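PDB 7MI0: glycosyltransferase from Rickettsia africae, which probably transfers a sugar from an activated donor to an acceptor, as a GT-B fold enzyme of the GT4 type. Local coordinates for residues 315-320 / 335-340; 215-220 / 291-296. One frame throughout, in Å; residues are numbered along the deposited sequence.

How the interactions relate
Both contacts join neighbouring strands of the one parallel sheet in the C-terminal half of this GT-B fold, and their centres lie about 10 Å apart. Interaction 2 pairs strands 214-218 and 291-294 in the middle of the sheet, where every touching residue is buried and the chemistry is aliphatic. Interaction 1 pairs 315-319 with an edge strand, 335-337; it is mostly buried too, though His-336 is partly exposed, and it runs on into the exposed Asn-320 and brings in an aromatic ring, a histidine and a threonine. Strands 291-294 and 315-319 are themselves neighbours, so the two contacts form one continuous piece of sheet, linked by the backbone pair Ser-294 N and Ile-317 O.

Interaction 1: residues 315-320 / 335-340; sequences LVIATN and FHVEPN
Four backbone hydrogen bonds sew strand 315-319 to strand 335-337 in parallel register. The shortest closes the C-terminal end, where Asn-320 N reaches Val-337 O at 2.7 Å, nearly along the C=O axis. Next come Phe-335 N to Val-316 O at 2.9 Å and Val-337 N to Ala-318 O at 3.0 Å, while the straightest, Ala-318 N to Phe-335 O, has an N-H...O angle of 170°. Phe-335 thus straddles Ile-317 with its N and O, and Val-337 straddles Thr-319 in the same way. His-336 turns its own N-H outward, where the side chain of Asn-330 accepts it beyond the last strand.

The side chains of Ile-317, Thr-319, Phe-335 and Val-337 share one face. Ile-317 splits its branches between two partners: CG2, anti to the backbone N, meets Val-337 CG2 at 3.4 Å, and CG1 reaches Phe-335 CD2 at 4.1 Å. Leu-315 sends CD2 to the edge of the Phe-335 ring, near its plane. Farther along, Thr-319 CG2 lies 3.8 Å from Pro-339 CA, as the chain leaving the last strand bends past it. With chi1 of 44°, Thr-319 OG1 sits between its backbone N and carbonyl carbon, and it hydrogen-bonds to Ser-296 O on the loop after the adjacent strand.

Helix 342-355 packs on this face, with Cys-352 against Ile-317 and Phe-335, and Ala-344 and Lys-348 against Val-337. The other face, bearing Val-316 and Ala-318, meets Ile-306 of helix 304-311. Strand 315-319 is therefore held between helices on its two faces and between strands 291-294 and 335-337 at its edges, as in the Rossmann-like domains of GT-B enzymes.

Interaction 2: residues 215-220 / 291-296; sequences ILMPSR and IIISAS
Ile-291 O is the best-held polar atom, gripped by two donors from residues 215-220: Leu-216 N at 2.9 Å, nearly along the C=O axis with an angle of 161° at the hydrogen, and the weaker CA-H of Ile-215. Leu-216 O is held likewise, by Ile-293 N at 3.0 Å, in the carbonyl plane, and by the CA-H of Ile-292.

Two aliphatic layers flank this backbone. On one face Ile-215 slants across Ile-293, its CG2 lying 3.6 Å from Ile-293 CG1. On the other, Leu-216 and Ile-292 run alongside each other in the same direction; the chi2 of Ile-292, -63°, folds CD1 back to within 3.7 Å of Leu-216 CB. Pro-218 lies across Ile-292 almost perpendicularly, its CD 3.9 Å from Ile-292 CG2. Pro-218 centres an inverse gamma turn, closed by a weak bond from Ser-219 N to Met-217 O; it kinks the backbone, and the chain runs on in the same general direction. Met-217, extended throughout, lays CG against Ile-293 O and its terminal CE near Ala-295 CB.

Strands 214-218 and 291-294 are the two central ones of the Rossmann-like C-terminal domain of this GT-B fold, with 243-247 beyond the first and 315-319 beyond the second. Helix 342-355 covers Ile-215 and Ile-291 through Phe-353, while Leu-230 and His-227 of helix 227-235 lie on Met-217.

Interaction 1: residues 315-320 / 335-340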
loop_
_atom_site.group_PDB
_atom_site.type_symbol
_atom_site.label_atom_id
_atom_site.label_comp_id
_atom_site.label_asym_id
_atom_site.label_seq_id
_atom_site.Cartn_x
_atom_site.Cartn_y
_atom_site.Cartn_z
ATOM N N LEU A 315 1.750 -2.327 19.087
ATOM C CA LEU A 315 2.530 -3.544 18.910
ATOM C C LEU A 315 2.066 -4.226 17.631
ATOM O O LEU A 315 0.882 -4.552 17.489
ATOM C CB LEU A 315 2.375 -4.471 20.111
ATOM C CG LEU A 315 2.969 -3.974 21.429
ATOM C CD1 LEU A 315 2.874 -5.061 22.487
ATOM C CD2 LEU A 315 4.414 -3.505 21.246
ATOM N N VAL A 316 2.992 -4.430 16.697
ATOM C CA VAL A 316 2.678 -4.886 15.347
ATOM C C VAL A 316 3.275 -6.270 15.132
ATOM O O VAL A 316 4.456 -6.498 15.423
ATOM C CB VAL A 316 3.199 -3.900 14.285
ATOM C CG1 VAL A 316 3.271 -4.577 12.929
ATOM C CG2 VAL A 316 2.307 -2.664 14.228
ATOM N N ILE A 317 2.461 -7.182 14.611
ATOM C CA ILE A 317 2.866 -8.548 14.306
ATOM C C ILE A 317 2.560 -8.801 12.833
ATOM O O ILE A 317 1.395 -8.734 12.419
ATOM C CB ILE A 317 2.137 -9.560 15.202
ATOM C CG1 ILE A 317 2.439 -9.293 16.673
ATOM C CG2 ILE A 317 2.514 -10.971 14.832
ATOM C CD1 ILE A 317 1.780 -10.287 17.606
ATOM N N ALA A 318 3.599 -9.087 12.041
ATOM C CA ALA A 318 3.448 -9.296 10.605
ATOM C C ALA A 318 4.152 -10.572 10.167
ATOM O O ALA A 318 5.176 -10.968 10.736
ATOM C CB ALA A 318 4.002 -8.121 9.802
ATOM N N THR A 319 3.591 -11.211 9.140
ATOM C CA THR A 319 4.210 -12.402 8.573
ATOM C C THR A 319 5.453 -12.022 7.786
ATOM O O THR A 319 5.468 -11.028 7.056
ATOM C CB THR A 319 3.233 -13.144 7.666
ATOM O OG1 THR A 319 2.536 -12.204 6.838
ATOM C CG2 THR A 319 2.237 -13.922 8.490
ATOM N N ASN A 320 6.503 -12.824 7.943
ATOM C CA ASN A 320 7.796 -12.544 7.325
ATOM C C ASN A 320 7.747 -12.998 5.870
ATOM O O ASN A 320 8.251 -14.056 5.489
ATOM C CB ASN A 320 8.912 -13.234 8.095
ATOM C CG ASN A 320 10.267 -12.998 7.478
ATOM O OD1 ASN A 320 10.422 -12.135 6.611
ATOM N ND2 ASN A 320 11.260 -13.763 7.917
ATOM N N PHE A 335 7.257 -7.216 15.404
ATOM C CA PHE A 335 7.598 -8.629 15.473
ATOM C C PHE A 335 7.301 -9.327 14.154
ATOM O O PHE A 335 6.275 -9.063 13.520
ATOM C CB PHE A 335 6.835 -9.316 16.610
ATOM C CG PHE A 335 6.890 -8.566 17.912
ATOM C CD1 PHE A 335 7.989 -8.684 18.751
ATOM C CD2 PHE A 335 5.843 -7.740 18.297
ATOM C CE1 PHE A 335 8.041 -7.997 19.950
ATOM C CE2 PHE A 335 5.887 -7.051 19.492
ATOM C CZ PHE A 335 6.988 -7.179 20.320
ATOM N N HIS A 336 8.217 -10.212 13.748
ATOM C CA HIS A 336 8.033 -11.096 12.603
ATOM C C HIS A 336 7.488 -12.437 13.067
ATOM O O HIS A 336 7.797 -12.903 14.167
ATOM C CB HIS A 336 9.351 -11.347 11.862
ATOM C CG HIS A 336 10.010 -10.113 11.336
ATOM N ND1 HIS A 336 11.366 -10.046 11.093
ATOM C CD2 HIS A 336 9.506 -8.904 10.992
ATOM C CE1 HIS A 336 11.669 -8.845 10.631
ATOM N NE2 HIS A 336 10.558 -8.133 10.560
ATOM N N VAL A 337 6.676 -13.064 12.214
ATOM C CA VAL A 337 6.255 -14.447 12.412
ATOM C C VAL A 337 6.354 -15.176 11.076
ATOM O O VAL A 337 6.269 -14.564 10.008
ATOM C CB VAL A 337 4.823 -14.560 12.989
ATOM C CG1 VAL A 337 4.609 -15.922 13.602
ATOM C CG2 VAL A 337 4.593 -13.535 14.044
ATOM N N GLU A 338 6.558 -16.491 11.143
ATOM C CA GLU A 338 6.520 -17.307 9.938
ATOM C C GLU A 338 5.102 -17.340 9.370
ATOM O O GLU A 338 4.127 -17.477 10.122
ATOM C CB GLU A 338 6.985 -18.732 10.225
ATOM C CG GLU A 338 8.471 -18.965 10.076
ATOM C CD GLU A 338 8.847 -20.415 10.339
ATOM O OE1 GLU A 338 7.943 -21.285 10.321
ATOM O OE2 GLU A 338 10.044 -20.687 10.570
ATOM N N PRO A 339 4.954 -17.236 8.052
ATOM C CA PRO A 339 3.616 -17.260 7.458
ATOM C C PRO A 339 3.015 -18.652 7.523
ATOM O O PRO A 339 3.719 -19.662 7.449
ATOM C CB PRO A 339 3.863 -16.837 6.005
ATOM C CG PRO A 339 5.318 -16.408 5.942
ATOM C CD PRO A 339 6.006 -17.143 7.031
ATOM N N ASN A 340 1.689 -18.692 7.657
ATOM C CA ASN A 340 0.940 -19.949 7.656
ATOM C C ASN A 340 1.439 -20.877 8.763
ATOM O O ASN A 340 1.744 -22.050 8.537
ATOM C CB ASN A 340 1.017 -20.631 6.286
ATOM C CG ASN A 340 -0.239 -21.408 5.946
ATOM O OD1 ASN A 340 -1.091 -21.636 6.804
ATOM N ND2 ASN A 340 -0.359 -21.825 4.690
#

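Interaction 2: residues 215-220 / 291-296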
loop_
_atom_site.group_PDB
_atom_site.type_symbol
_atom_site.label_atom_id
_atom_site.label_comp_id
_atom_site.label_asym_id
_atom_site.label_seq_id
_atom_site.Cartn_x
_atom_site.Cartn_y
_atom_site.Cartn_z
ATOM N N ILE A 215 -7.376 -6.831 19.555
ATOM C CA ILE A 215 -6.564 -7.244 18.417
ATOM C C ILE A 215 -7.262 -6.789 17.145
ATOM O O ILE A 215 -8.385 -7.216 16.859
ATOM C CB ILE A 215 -6.341 -8.762 18.403
ATOM C CG1 ILE A 215 -5.699 -9.224 19.707
ATOM C CG2 ILE A 215 -5.505 -9.152 17.201
ATOM C CD1 ILE A 215 -5.671 -10.729 19.853
ATOM N N LEU A 216 -6.606 -5.927 16.382
ATOM C CA LEU A 216 -7.157 -5.438 15.128
ATOM C C LEU A 216 -6.435 -6.107 13.969
ATOM O O LEU A 216 -5.207 -6.016 13.864
ATOM C CB LEU A 216 -7.033 -3.920 15.023
ATOM C CG LEU A 216 -7.729 -3.303 13.811
ATOM C CD1 LEU A 216 -9.240 -3.479 13.921
ATOM C CD2 LEU A 216 -7.354 -1.836 13.679
ATOM N N MET A 217 -7.192 -6.786 13.111
ATOM C CA MET A 217 -6.662 -7.215 11.822
ATOM C C MET A 217 -7.348 -6.421 10.722
ATOM O O MET A 217 -8.453 -6.783 10.286
ATOM C CB MET A 217 -6.859 -8.714 11.599
ATOM C CG MET A 217 -6.187 -9.181 10.327
ATOM S SD MET A 217 -6.546 -10.892 9.952
ATOM C CE MET A 217 -5.665 -11.071 8.403
ATOM N N PRO A 218 -6.760 -5.328 10.261
ATOM C CA PRO A 218 -7.325 -4.557 9.141
ATOM C C PRO A 218 -6.845 -5.136 7.812
ATOM O O PRO A 218 -5.854 -4.721 7.220
ATOM C CB PRO A 218 -6.786 -3.146 9.390
ATOM C CG PRO A 218 -5.780 -3.267 10.541
ATOM C CD PRO A 218 -5.525 -4.717 10.767
ATOM N N SER A 219 -7.556 -6.153 7.348
ATOM C CA SER A 219 -7.225 -6.841 6.112
ATOM C C SER A 219 -8.490 -7.050 5.303
ATOM O O SER A 219 -9.534 -7.420 5.851
ATOM C CB SER A 219 -6.561 -8.201 6.371
ATOM O OG SER A 219 -5.197 -8.063 6.718
ATOM N N ARG A 220 -8.389 -6.799 3.999
ATOM C CA ARG A 220 -9.429 -7.218 3.072
ATOM C C ARG A 220 -9.754 -8.689 3.299
ATOM O O ARG A 220 -8.863 -9.508 3.533
ATOM C CB ARG A 220 -8.968 -6.976 1.627
ATOM C CG ARG A 220 -9.842 -7.615 0.557
ATOM C CD ARG A 220 -9.556 -7.051 -0.837
ATOM N NE ARG A 220 -8.351 -7.585 -1.467
ATOM C CZ ARG A 220 -7.156 -7.007 -1.424
ATOM N NH1 ARG A 220 -6.941 -5.903 -0.720
ATOM N NH2 ARG A 220 -6.150 -7.545 -2.111
ATOM N N ILE A 291 -2.816 -4.496 19.633
ATOM C CA ILE A 291 -1.998 -5.341 18.768
ATOM C C ILE A 291 -2.607 -5.354 17.371
ATOM O O ILE A 291 -3.808 -5.599 17.220
ATOM C CB ILE A 291 -1.891 -6.774 19.319
ATOM C CG1 ILE A 291 -1.242 -6.772 20.703
ATOM C CG2 ILE A 291 -1.114 -7.663 18.357
ATOM C CD1 ILE A 291 -1.478 -8.049 21.474
ATOM N N ILE A 292 -1.778 -5.106 16.353
ATOM C CA ILE A 292 -2.201 -5.108 14.954
ATOM C C ILE A 292 -1.611 -6.330 14.264
ATOM O O ILE A 292 -0.460 -6.699 14.522
ATOM C CB ILE A 292 -1.771 -3.821 14.224
ATOM C CG1 ILE A 292 -2.129 -2.589 15.050
ATOM C CG2 ILE A 292 -2.448 -3.736 12.871
ATOM C CD1 ILE A 292 -3.608 -2.422 15.270
ATOM N N ILE A 293 -2.389 -6.946 13.373
ATOM C CA ILE A 293 -2.023 -8.225 12.770
ATOM C C ILE A 293 -2.032 -8.102 11.252
ATOM O O ILE A 293 -3.043 -7.706 10.661
ATOM C CB ILE A 293 -2.964 -9.361 13.204
ATOM C CG1 ILE A 293 -2.956 -9.528 14.726
ATOM C CG2 ILE A 293 -2.570 -10.660 12.512
ATOM C CD1 ILE A 293 -1.649 -10.033 15.293
ATOM N N SER A 294 -0.909 -8.449 10.626
ATOM C CA SER A 294 -0.860 -8.822 9.219
ATOM C C SER A 294 -0.430 -10.277 9.158
ATOM O O SER A 294 0.668 -10.623 9.608
ATOM C CB SER A 294 0.109 -7.954 8.423
ATOM O OG SER A 294 0.488 -8.621 7.228
ATOM N N ALA A 295 -1.293 -11.125 8.614
ATOM C CA ALA A 295 -1.076 -12.564 8.637
ATOM C C ALA A 295 -1.053 -13.154 7.234
ATOM O O ALA A 295 -1.359 -14.333 7.050
ATOM C CB ALA A 295 -2.143 -13.249 9.486
ATOM N N SER A 296 -0.692 -12.345 6.240
ATOM C CA SER A 296 -0.768 -12.783 4.851
ATOM C C SER A 296 0.149 -13.975 4.618
ATOM O O SER A 296 1.301 -13.987 5.061
ATOM C CB SER A 296 -0.394 -11.636 3.913
ATOM O OG SER A 296 -1.145 -10.471 4.207
#